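Local coordinates for protein glycoside hydrolase family 43 (Halothermothrix orenii, PDB 4QQS) that hydrolyses O-glycosidic bonds, showing alpha-L-arabinofuranosidase activity, and probably takes part in the breakdown of xylan and related polysaccharides, at residues A[179-182]-A[183-187]; A[199-203]-A[204-208]. All blocks are in the same frame, centred on the assembly; numbering follows the deposited sequence.

Contact 1: A[179-182]-A[183-187]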
loop_
_atom_site.group_PDB
_atom_site.type_symbol
_atom_site.label_atom_id
_atom_site.label_comp_id
_atom_site.label_asym_id
_atom_site.label_seq_id
_atom_site.Cartn_x
_atom_site.Cartn_y
_atom_site.Cartn_z
ATOM N N GLN A 179 13.130 4.426 8.376
ATOM C CA GLN A 179 13.066 3.237 9.211
ATOM C C GLN A 179 12.531 3.669 10.567
ATOM O O GLN A 179 12.587 4.853 10.912
ATOM C CB GLN A 179 14.438 2.581 9.363
ATOM C CG GLN A 179 15.423 3.432 10.128
ATOM C CD GLN A 179 16.789 2.808 10.212
ATOM O OE1 GLN A 179 16.937 1.593 10.134
ATOM N NE2 GLN A 179 17.805 3.643 10.354
ATOM N N PRO A 180 12.014 2.726 11.368
ATOM C CA PRO A 180 11.482 3.096 12.677
ATOM C C PRO A 180 12.428 4.000 13.463
ATOM O O PRO A 180 13.612 3.684 13.641
ATOM C CB PRO A 180 11.253 1.735 13.343
ATOM C CG PRO A 180 10.838 0.877 12.177
ATOM C CD PRO A 180 11.728 1.314 11.043
ATOM N N SER A 181 11.886 5.118 13.936
ATOM C CA SER A 181 12.703 6.167 14.525
ATOM C C SER A 181 11.943 7.034 15.526
ATOM O O SER A 181 12.551 7.533 16.466
ATOM C CB SER A 181 13.333 7.035 13.427
ATOM O OG SER A 181 12.345 7.718 12.694
ATOM N N GLN A 182 10.642 7.215 15.349
ATOM C CA GLN A 182 9.839 8.052 16.238
ATOM C C GLN A 182 9.233 7.209 17.352
ATOM O O GLN A 182 8.977 6.020 17.171
ATOM C CB GLN A 182 8.708 8.732 15.450
ATOM C CG GLN A 182 9.176 9.699 14.390
ATOM C CD GLN A 182 8.020 10.353 13.669
ATOM O OE1 GLN A 182 7.223 9.685 13.022
ATOM N NE2 GLN A 182 7.896 11.656 13.815
ATOM N N ASP A 183 8.963 7.839 18.486
ATOM C CA ASP A 183 8.446 7.117 19.638
ATOM C C ASP A 183 7.182 6.323 19.331
ATOM O O ASP A 183 7.032 5.220 19.838
ATOM C CB ASP A 183 8.196 8.063 20.816
ATOM C CG ASP A 183 9.455 8.573 21.399
ATOM O OD1 ASP A 183 10.050 7.828 22.202
ATOM O OD2 ASP A 183 9.852 9.699 21.026
ATOM N N TRP A 184 6.274 6.875 18.525
ATOM C CA TRP A 184 5.008 6.183 18.251
ATOM C C TRP A 184 5.193 4.879 17.467
ATOM O O TRP A 184 4.251 4.100 17.377
ATOM C CB TRP A 184 4.006 7.099 17.506
ATOM C CG TRP A 184 4.321 7.281 16.063
ATOM C CD1 TRP A 184 5.234 8.158 15.537
ATOM C CD2 TRP A 184 3.778 6.566 14.942
ATOM N NE1 TRP A 184 5.293 8.033 14.175
ATOM C CE2 TRP A 184 4.414 7.064 13.782
ATOM C CE3 TRP A 184 2.832 5.548 14.796
ATOM C CZ2 TRP A 184 4.101 6.608 12.506
ATOM C CZ3 TRP A 184 2.554 5.089 13.524
ATOM C CH2 TRP A 184 3.176 5.620 12.402
ATOM N N GLU A 185 6.390 4.660 16.918
ATOM C CA GLU A 185 6.665 3.533 16.020
ATOM C C GLU A 185 7.250 2.320 16.726
ATOM O O GLU A 185 7.817 1.449 16.073
ATOM C CB GLU A 185 7.635 3.961 14.921
ATOM C CG GLU A 185 7.111 5.123 14.128
ATOM C CD GLU A 185 8.074 5.610 13.067
ATOM O OE1 GLU A 185 9.247 5.952 13.330
ATOM O OE2 GLU A 185 7.666 5.645 11.906
ATOM N N GLY A 186 7.136 2.246 18.044
ATOM C CA GLY A 186 7.529 1.037 18.751
ATOM C C GLY A 186 9.020 0.787 18.755
ATOM O O GLY A 186 9.478 -0.346 18.597
ATOM N N ILE A 187 9.776 1.849 18.982
ATOM C CA ILE A 187 11.220 1.790 18.856
ATOM C C ILE A 187 11.928 1.128 20.038
ATOM O O ILE A 187 13.151 1.022 20.020
ATOM C CB ILE A 187 11.807 3.184 18.580
ATOM C CG1 ILE A 187 11.340 4.198 19.642
ATOM C CG2 ILE A 187 11.433 3.616 17.170
ATOM C CD1 ILE A 187 12.054 5.524 19.615
#
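The carboxylate of E185 turns back and takes two backbone N-H groups with one oxygen. S181 N and Q182 N each lie 2.8 Å from E185 OE1. They reach it on its anti side, from opposite faces of the carboxylate plane. The bond from Q182 is nearly straight, at 174°. CG of E185 stands anti to its own carbonyl carbon (chi1 -58°) and the chain runs on extended, which carries the carboxylate to S181 and Q182. K236 forms a salt bridge with the same oxygen, and Y210 and N194 bond to OE2, so this buried acid is probably held as a carboxylate.

Q182 meets W184 at the ring edge. W184 NE1 donates to Q182 OE1 at 2.8 Å. The acceptor lies in the indole plane, but NE1 stands well above the amide's carbonyl plane. Amide and ring planes stand 76° apart. N240 also donates to Q182 OE1. CG2 of I187 packs 3.4 Å from Q182 O, the carbonyl that accepts from E185 N at 2.9 Å.

Q182 to E185 form a type I beta turn, in the loop between strands 175-178 and 191-202 of the five-bladed beta-propeller. P180 lies about 8 Å, between side chains, from the predicted proton donor E195.

Contact 2: A[199-203]-A[204-208]; sequences VIKHE and GKYYM
Backbone hydrogen bonds join I200 to Y207 and H202 to K205. I200 N gives to Y207 O at 2.9 Å, and Y207 N returns to I200 O at 2.8 Å. H202 and K205 bond in the same reciprocal way, closing the turn. V199 with M208 and K201 with Y206 are the non-hydrogen-bonded pairs. Here V199 CA approaches Y207 O at 3.2 Å in a CA-H...O contact.

The main polar side-chain contact is K201 with Y206. The two lie side by side and point the same way. CG of K201 sits over one face of the phenol ring. The lysine is extended throughout, with CG anti to the backbone N (chi1 -167°), and this brings NZ to within 3.2 Å of Y206 OH, a hydrogen bond. D132 receives both groups, by a salt bridge to NZ and a hydrogen bond to OH, and Q133 also binds NZ. With a methionine in place of K201, D132 would probably lose its salt-bridge mate and the Y206 hydroxyl the N-H donor from the lysine.

One water bridges H202 O and Y207 OH. It lies 2.7 Å from H202 O, to which it donates, and in the plane of the Y207 ring.

Apolar contacts are lighter. CG1 of I200 meets CB of Y207 at 4.0 Å, and CG2 of V199 lies against CB of M208. F294 stacks on H202 and meets Y207 edge-to-face.

The whole is a beta hairpin with a two-residue loop, E203 and G204, in a type I' turn. Both loop residues have positive phi, and the hairpin links neighbouring antiparallel strands of a propeller blade.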
loop_
_atom_site.group_PDB
_atom_site.type_symbol
_atom_site.label_atom_id
_atom_site.label_comp_id
_atom_site.label_asym_id
_atom_site.label_seq_id
_atom_site.Cartn_x
_atom_site.Cartn_y
_atom_site.Cartn_z
ATOM N N VAL A 199 3.193 7.257 -2.030
ATOM C CA VAL A 199 3.691 8.619 -2.221
ATOM C C VAL A 199 2.722 9.469 -3.047
ATOM O O VAL A 199 2.243 9.048 -4.102
ATOM C CB VAL A 199 5.088 8.590 -2.884
ATOM C CG1 VAL A 199 5.594 10.003 -3.219
ATOM C CG2 VAL A 199 6.072 7.876 -1.957
ATOM N N ILE A 200 2.453 10.677 -2.557
ATOM C CA ILE A 200 1.711 11.697 -3.301
ATOM C C ILE A 200 2.535 12.978 -3.333
ATOM O O ILE A 200 3.406 13.211 -2.504
ATOM C CB ILE A 200 0.289 11.941 -2.718
ATOM C CG1 ILE A 200 0.354 12.444 -1.272
ATOM C CG2 ILE A 200 -0.542 10.672 -2.849
ATOM C CD1 ILE A 200 -1.013 12.710 -0.646
ATOM N N LYS A 201 2.235 13.816 -4.313
ATOM C CA LYS A 201 2.931 15.082 -4.495
ATOM C C LYS A 201 1.942 16.214 -4.268
ATOM O O LYS A 201 0.782 16.132 -4.678
ATOM C CB LYS A 201 3.534 15.154 -5.906
ATOM C CG LYS A 201 4.541 16.280 -6.113
ATOM C CD LYS A 201 5.137 16.230 -7.509
ATOM C CE LYS A 201 6.282 17.205 -7.691
ATOM N NZ LYS A 201 6.905 17.055 -9.031
ATOM N N HIS A 202 2.391 17.267 -3.602
ATOM C CA HIS A 202 1.539 18.405 -3.316
ATOM C C HIS A 202 2.407 19.647 -3.210
ATOM O O HIS A 202 3.353 19.683 -2.427
ATOM C CB HIS A 202 0.775 18.174 -2.013
ATOM C CG HIS A 202 -0.188 19.270 -1.677
ATOM N ND1 HIS A 202 0.072 20.228 -0.720
ATOM C CD2 HIS A 202 -1.410 19.563 -2.180
ATOM C CE1 HIS A 202 -0.948 21.065 -0.650
ATOM N NE2 HIS A 202 -1.862 20.682 -1.523
ATOM N N GLU A 203 2.086 20.644 -4.031
ATOM C CA GLU A 203 2.764 21.939 -4.011
ATOM C C GLU A 203 4.286 21.776 -4.058
ATOM O O GLU A 203 5.030 22.432 -3.329
ATOM C CB GLU A 203 2.308 22.776 -2.803
ATOM C CG GLU A 203 0.831 23.191 -2.882
ATOM C CD GLU A 203 0.354 24.071 -1.721
ATOM O OE1 GLU A 203 1.175 24.465 -0.862
ATOM O OE2 GLU A 203 -0.863 24.366 -1.666
ATOM N N GLY A 204 4.733 20.882 -4.930
ATOM C CA GLY A 204 6.147 20.718 -5.194
ATOM C C GLY A 204 6.899 19.814 -4.235
ATOM O O GLY A 204 8.068 19.535 -4.469
ATOM N N LYS A 205 6.254 19.367 -3.161
ATOM C CA LYS A 205 6.867 18.452 -2.205
ATOM C C LYS A 205 6.245 17.063 -2.310
ATOM O O LYS A 205 5.143 16.870 -2.847
ATOM C CB LYS A 205 6.721 18.986 -0.779
ATOM C CG LYS A 205 7.496 20.275 -0.526
ATOM C CD LYS A 205 7.316 20.785 0.891
ATOM C CE LYS A 205 8.081 22.078 1.113
ATOM N NZ LYS A 205 7.741 22.731 2.401
ATOM N N TYR A 206 6.971 16.103 -1.756
ATOM C CA TYR A 206 6.601 14.699 -1.835
ATOM C C TYR A 206 6.257 14.202 -0.437
ATOM O O TYR A 206 6.960 14.490 0.523
ATOM C CB TYR A 206 7.746 13.881 -2.429
ATOM C CG TYR A 206 8.163 14.363 -3.798
ATOM C CD1 TYR A 206 9.082 15.393 -3.937
ATOM C CD2 TYR A 206 7.647 13.804 -4.951
ATOM C CE1 TYR A 206 9.471 15.851 -5.177
ATOM C CE2 TYR A 206 8.033 14.258 -6.208
ATOM C CZ TYR A 206 8.958 15.281 -6.313
ATOM O OH TYR A 206 9.382 15.742 -7.539
ATOM N N TYR A 207 5.155 13.460 -0.342
ATOM C CA TYR A 207 4.630 12.982 0.932
ATOM C C TYR A 207 4.504 11.472 0.866
ATOM O O TYR A 207 3.782 10.945 0.028
ATOM C CB TYR A 207 3.252 13.604 1.200
ATOM C CG TYR A 207 3.335 15.090 1.389
ATOM C CD1 TYR A 207 3.424 15.962 0.301
ATOM C CD2 TYR A 207 3.392 15.631 2.655
ATOM C CE1 TYR A 207 3.559 17.320 0.480
ATOM C CE2 TYR A 207 3.508 17.007 2.843
ATOM C CZ TYR A 207 3.587 17.837 1.752
ATOM O OH TYR A 207 3.725 19.194 1.914
ATOM N N MET A 208 5.214 10.779 1.747
ATOM C CA MET A 208 5.177 9.325 1.815
ATOM C C MET A 208 4.376 8.934 3.041
ATOM O O MET A 208 4.811 9.151 4.173
ATOM C CB MET A 208 6.584 8.742 1.970
ATOM C CG MET A 208 6.573 7.204 2.010
ATOM S SD MET A 208 8.068 6.476 2.641
ATOM C CE MET A 208 9.196 7.089 1.400
HETATM O O HOH W 1 3.803 21.018 -0.171
#

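From the N terminus, the chain leaves strand 175-178 and enters contact 1, a local turn within the loop leading to strand 191-202. That strand carries the predicted proton donor E195 and runs on to contact 2, where the hairpin folds the chain back into strand 205-212. The two contacts are in series and neither crosses the other. The centres of contact 1 and contact 2 are about 22 Å apart, and they do not touch. Both strands still join them indirectly. P180 packs on Q192 and N194 of strand 191-202, and Y210 and A212 of strand 205-212 pack against side chains of 179-187. The same two strands carry the hairpin at one end and meet the loop at the other.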